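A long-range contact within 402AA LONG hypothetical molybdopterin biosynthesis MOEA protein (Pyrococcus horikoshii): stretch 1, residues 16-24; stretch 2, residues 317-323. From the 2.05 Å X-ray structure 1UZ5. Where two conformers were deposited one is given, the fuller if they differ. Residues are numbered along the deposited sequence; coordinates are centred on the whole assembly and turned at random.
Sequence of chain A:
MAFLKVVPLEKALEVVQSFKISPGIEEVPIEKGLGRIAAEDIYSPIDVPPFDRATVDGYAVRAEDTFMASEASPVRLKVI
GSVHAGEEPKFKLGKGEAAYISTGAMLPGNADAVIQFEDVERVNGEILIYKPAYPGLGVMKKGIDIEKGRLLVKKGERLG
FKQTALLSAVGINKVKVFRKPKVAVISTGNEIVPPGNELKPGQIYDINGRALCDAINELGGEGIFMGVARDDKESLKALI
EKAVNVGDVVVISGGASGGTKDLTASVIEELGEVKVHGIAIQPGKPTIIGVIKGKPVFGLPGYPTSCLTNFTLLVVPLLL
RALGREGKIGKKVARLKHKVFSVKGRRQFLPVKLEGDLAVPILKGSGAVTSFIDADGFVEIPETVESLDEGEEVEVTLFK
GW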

ATOM      1  N   VAL A  16      -8.414 -20.878   3.149  1.00 41.01           N
ATOM      2  CA  VAL A  16      -8.570 -19.428   3.232  1.00 41.80           C
ATOM      3  C   VAL A  16      -8.678 -18.852   1.827  1.00 38.65           C
ATOM      4  O   VAL A  16      -9.483 -17.956   1.574  1.00 33.80           O
ATOM      5  N   GLN A  17      -7.868 -19.378   0.915  1.00 38.77           N
ATOM      6  CA  GLN A  17      -7.892 -18.922  -0.468  1.00 47.77           C
ATOM      7  C   GLN A  17      -9.289 -19.117  -1.040  1.00 47.89           C
ATOM      8  O   GLN A  17      -9.731 -18.346  -1.890  1.00 55.70           O
ATOM      9  N   SER A  18      -9.986 -20.144  -0.563  1.00 43.99           N
ATOM     10  CA  SER A  18     -11.335 -20.423  -1.045  1.00 43.50           C
ATOM     11  C   SER A  18     -12.298 -19.344  -0.577  1.00 43.53           C
ATOM     12  O   SER A  18     -13.384 -19.188  -1.139  1.00 47.44           O
ATOM     13  N   PHE A  19     -11.913 -18.607   0.462  1.00 42.55           N
ATOM     14  CA  PHE A  19     -12.767 -17.537   0.966  1.00 43.77           C
ATOM     15  C   PHE A  19     -12.589 -16.326   0.071  1.00 47.53           C
ATOM     16  O   PHE A  19     -11.548 -16.156  -0.564  1.00 44.22           O
ATOM     17  N   LYS A  20     -13.603 -15.478   0.021  1.00 47.42           N
ATOM     18  CA  LYS A  20     -13.514 -14.287  -0.793  1.00 53.57           C
ATOM     19  C   LYS A  20     -14.288 -13.164  -0.132  1.00 48.82           C
ATOM     20  O   LYS A  20     -15.491 -13.272   0.095  1.00 49.83           O
ATOM     21  N   ILE A  21     -13.577 -12.095   0.200  1.00 49.78           N
ATOM     22  CA  ILE A  21     -14.194 -10.936   0.818  1.00 53.20           C
ATOM     23  C   ILE A  21     -14.296  -9.863  -0.256  1.00 49.35           C
ATOM     24  O   ILE A  21     -13.342  -9.619  -0.992  1.00 52.03           O
ATOM     25  N   SER A  22     -15.462  -9.240  -0.356  1.00 52.84           N
ATOM     26  CA  SER A  22     -15.671  -8.168  -1.321  1.00 51.82           C
ATOM     27  C   SER A  22     -16.217  -6.999  -0.528  1.00 45.11           C
ATOM     28  O   SER A  22     -17.425  -6.866  -0.349  1.00 44.67           O
ATOM     29  N   PRO A  23     -15.320  -6.135  -0.029  1.00 44.95           N
ATOM     30  CA  PRO A  23     -15.697  -4.965   0.763  1.00 44.82           C
ATOM     31  C   PRO A  23     -16.461  -3.917  -0.041  1.00 45.77           C
ATOM     32  O   PRO A  23     -17.148  -3.067   0.523  1.00 52.07           O
ATOM     33  N   GLY A  24     -16.342  -3.985  -1.362  1.00 39.02           N
ATOM     34  CA  GLY A  24     -17.026  -3.020  -2.197  1.00 44.00           C
ATOM     35  C   GLY A  24     -16.126  -1.840  -2.506  1.00 45.53           C
ATOM     36  O   GLY A  24     -15.045  -1.698  -1.923  1.00 32.00           O
ATOM     37  N   PRO A 317      -3.206 -12.801   4.367  1.00 36.93           N
ATOM     38  CA  PRO A 317      -3.407 -13.089   2.941  1.00 31.18           C
ATOM     39  C   PRO A 317      -4.847 -12.816   2.488  1.00 32.71           C
ATOM     40  O   PRO A 317      -5.079 -12.306   1.391  1.00 35.51           O
ATOM     41  N   LEU A 318      -5.808 -13.151   3.344  1.00 32.37           N
ATOM     42  CA  LEU A 318      -7.218 -12.936   3.042  1.00 31.68           C
ATOM     43  C   LEU A 318      -7.516 -11.446   2.895  1.00 37.72           C
ATOM     44  O   LEU A 318      -8.165 -11.020   1.940  1.00 35.40           O
ATOM     45  N   LEU A 319      -7.036 -10.659   3.851  1.00 29.03           N
ATOM     46  CA  LEU A 319      -7.264  -9.222   3.840  1.00 34.89           C
ATOM     47  C   LEU A 319      -6.581  -8.538   2.657  1.00 28.64           C
ATOM     48  O   LEU A 319      -7.158  -7.658   2.023  1.00 33.92           O
ATOM     49  N   LEU A 320      -5.353  -8.948   2.360  1.00 24.92           N
ATOM     50  CA  LEU A 320      -4.619  -8.364   1.248  1.00 33.03           C
ATOM     51  C   LEU A 320      -5.337  -8.619  -0.074  1.00 42.07           C
ATOM     52  O   LEU A 320      -5.442  -7.726  -0.912  1.00 35.06           O
ATOM     53  N   ARG A 321      -5.840  -9.837  -0.255  1.00 34.86           N
ATOM     54  CA  ARG A 321      -6.549 -10.185  -1.481  1.00 34.87           C
ATOM     55  C   ARG A 321      -7.811  -9.356  -1.626  1.00 32.91           C
ATOM     56  O   ARG A 321      -8.195  -8.986  -2.731  1.00 39.31           O
ATOM     57  N   ALA A 322      -8.457  -9.058  -0.506  1.00 29.13           N
ATOM     58  CA  ALA A 322      -9.667  -8.249  -0.530  1.00 31.67           C
ATOM     59  C   ALA A 322      -9.332  -6.819  -0.965  1.00 33.47           C
ATOM     60  O   ALA A 322     -10.201  -6.084  -1.434  1.00 31.02           O
ATOM     61  N   LEU A 323      -8.071  -6.431  -0.800  1.00 26.05           N
ATOM     62  CA  LEU A 323      -7.634  -5.086  -1.163  1.00 37.04           C
ATOM     63  C   LEU A 323      -6.828  -5.081  -2.458  1.00 33.54           C
ATOM     64  O   LEU A 323      -6.109  -4.124  -2.742  1.00 33.13           O
TER

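Although almost 300 residues separate them in sequence, these two stretches meet through side chains that are mostly apolar, burying 411 Å² in all, and no direct hydrogen bond passes between them. The contact is organised round Leu-318, Ala-322 and Ile-21.

Leu-318, on the helix of stretch 2, has the largest covered area. Its CA-to-CB bond points toward stretch 1, and chi1 in t with chi2 in p carries the branched end in among three apolar neighbours. Its CB lies 3.8 Å from CG1 of Val-16, while its CD1 reaches CB of Phe-19 at 3.9 Å and CG1 of Ile-21 at 4.0 Å. A leucine suits this place because its forked end can touch Phe-19 and Ile-21 at once while its CB still packs against the valine. Val-16, with chi1 in t, sits in the last part of its own helix. Phe-19 follows just after, where the chain has left the helix; its chi1 is m, and its CB, rather than its ring, makes the closest approach to the leucine.

One helical turn beyond Leu-318 comes Ala-322, whose N donates to O of Leu-318 at 3.1 Å, so that both residues face the same partner. Its small side chain lets the backbones come close: CA of Ala-322 and CA of Ile-21 are 5.4 Å apart, against 6.6 Å between CA of Val-16 and CA of Leu-318. CB of Ala-322 lies 3.8 Å from the carbonyl O of Ile-21 and 3.9 Å from CB of the same residue. Ile-21, m at both chi1 and chi2, thus bridges the two helix positions, its beta-branched bulk close to the backbone where the alanine leaves room. Pro-23 extends the apolar surface, its ring CD 3.8 Å from O of Ala-322 and 4.3 Å from CB of Ala-322. Between them in sequence, Ser-22 points away, as does Lys-20, in keeping with the alternation of an extended chain.

Arg-321 borders the contact with a long side chain, m at chi1 and t at chi2 and chi3. Its NH2 comes within 3.5 Å of CG of Gln-17 and 4.3 Å of CG1 of Val-16, the valine methyl lying at the edge of the guanidinium; these are packing contacts with aliphatic carbons.

The polar link is indirect. Water 1 accepts from N of Ile-21 at 2.9 Å and donates to O of Leu-318 at 3.3 Å, joining the two backbones beside the apolar cluster.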

ATOM      1  CB  VAL A  16      -7.381 -18.773   3.960  1.00 39.61           C
ATOM      2  CG1 VAL A  16      -7.547 -17.258   3.964  1.00 39.67           C
ATOM      3  CG2 VAL A  16      -7.294 -19.304   5.389  1.00 37.53           C
ATOM      4  CB  GLN A  17      -6.884 -19.705  -1.307  1.00 43.59           C
ATOM      5  CG  GLN A  17      -5.446 -19.545  -0.852  1.00 59.75           C
ATOM      6  CD  GLN A  17      -4.476 -20.336  -1.706  1.00 66.53           C
ATOM      7  OE1 GLN A  17      -4.395 -20.136  -2.916  1.00 75.74           O
ATOM      8  NE2 GLN A  17      -3.731 -21.239  -1.077  1.00 74.01           N
ATOM      9  CB  SER A  18     -11.823 -21.789  -0.549  1.00 47.60           C
ATOM     10  OG  SER A  18     -12.411 -21.691   0.736  1.00 52.76           O
ATOM     11  CB  PHE A  19     -12.395 -17.132   2.399  1.00 46.38           C
ATOM     12  CG  PHE A  19     -12.536 -18.234   3.407  1.00 52.64           C
ATOM     13  CD1 PHE A  19     -13.529 -19.202   3.277  1.00 50.10           C
ATOM     14  CD2 PHE A  19     -11.687 -18.287   4.510  1.00 45.47           C
ATOM     15  CE1 PHE A  19     -13.675 -20.209   4.230  1.00 49.47           C
ATOM     16  CE2 PHE A  19     -11.824 -19.289   5.470  1.00 43.07           C
ATOM     17  CZ  PHE A  19     -12.822 -20.252   5.329  1.00 42.73           C
ATOM     18  CB  LYS A  20     -14.062 -14.557  -2.195  1.00 61.04           C
ATOM     19  CG  LYS A  20     -13.694 -13.496  -3.218  1.00 71.16           C
ATOM     20  CD  LYS A  20     -14.098 -13.928  -4.619  1.00 82.46           C
ATOM     21  CE  LYS A  20     -13.610 -12.944  -5.671  1.00 84.52           C
ATOM     22  NZ  LYS A  20     -13.938 -13.409  -7.049  1.00 87.27           N
ATOM     23  CB  ILE A  21     -13.337 -10.374   1.977  1.00 54.67           C
ATOM     24  CG1 ILE A  21     -13.100 -11.454   3.038  1.00 56.81           C
ATOM     25  CG2 ILE A  21     -14.027  -9.161   2.587  1.00 54.51           C
ATOM     26  CD1 ILE A  21     -14.359 -11.940   3.715  1.00 56.84           C
ATOM     27  CB  SER A  22     -16.662  -8.592  -2.407  1.00 56.81           C
ATOM     28  OG  SER A  22     -16.075  -9.549  -3.272  1.00 59.15           O
ATOM     29  CB  PRO A  23     -14.352  -4.450   1.262  1.00 42.58           C
ATOM     30  CG  PRO A  23     -13.456  -4.730   0.094  1.00 44.21           C
ATOM     31  CD  PRO A  23     -13.870  -6.136  -0.306  1.00 46.30           C
ATOM     32  CB  PRO A 317      -3.021 -14.562   2.837  1.00 35.85           C
ATOM     33  CG  PRO A 317      -1.923 -14.676   3.865  1.00 34.92           C
ATOM     34  CD  PRO A 317      -2.531 -13.930   5.035  1.00 34.48           C
ATOM     35  CB  LEU A 318      -8.094 -13.516   4.157  1.00 22.08           C
ATOM     36  CG  LEU A 318      -9.609 -13.330   4.017  1.00 30.21           C
ATOM     37  CD1 LEU A 318     -10.100 -14.016   2.750  1.00 35.01           C
ATOM     38  CD2 LEU A 318     -10.314 -13.904   5.237  1.00 31.52           C
ATOM     39  CB  LEU A 319      -6.780  -8.615   5.162  1.00 29.71           C
ATOM     40  CG  LEU A 319      -7.436  -9.262   6.388  1.00 36.67           C
ATOM     41  CD1 LEU A 319      -6.968  -8.581   7.669  1.00 31.00           C
ATOM     42  CD2 LEU A 319      -8.951  -9.164   6.257  1.00 37.75           C
ATOM     43  CB  LEU A 320      -3.196  -8.929   1.194  1.00 27.20           C
ATOM     44  CG  LEU A 320      -2.290  -8.525   2.362  1.00 41.35           C
ATOM     45  CD1 LEU A 320      -0.889  -9.086   2.155  1.00 38.37           C
ATOM     46  CD2 LEU A 320      -2.239  -7.006   2.467  1.00 37.07           C
ATOM     47  CB  ARG A 321      -6.894 -11.670  -1.487  1.00 38.73           C
ATOM     48  CG  ARG A 321      -5.684 -12.566  -1.669  1.00 42.73           C
ATOM     49  CD  ARG A 321      -6.007 -13.987  -1.266  1.00 44.34           C
ATOM     50  NE  ARG A 321      -4.794 -14.800  -1.295  0.50 36.82           N
ATOM     51  CZ  ARG A 321      -4.583 -15.871  -0.535  0.50 38.70           C
ATOM     52  NH1 ARG A 321      -3.444 -16.538  -0.643  0.50 34.00           N
ATOM     53  NH2 ARG A 321      -5.503 -16.268   0.336  0.50 25.36           N
ATOM     54  CB  ALA A 322     -10.297  -8.226   0.838  1.00 24.76           C
ATOM     55  CB  LEU A 323      -6.794  -4.492  -0.027  1.00 28.95           C
ATOM     56  CG  LEU A 323      -7.529  -4.264   1.292  1.00 28.46           C
ATOM     57  CD1 LEU A 323      -6.528  -3.953   2.386  1.00 27.48           C
ATOM     58  CD2 LEU A 323      -8.532  -3.137   1.139  1.00 25.78           C
TER
HETATM   59  O   HOH W   1     -10.734 -11.895   0.094  1.00 44.45           O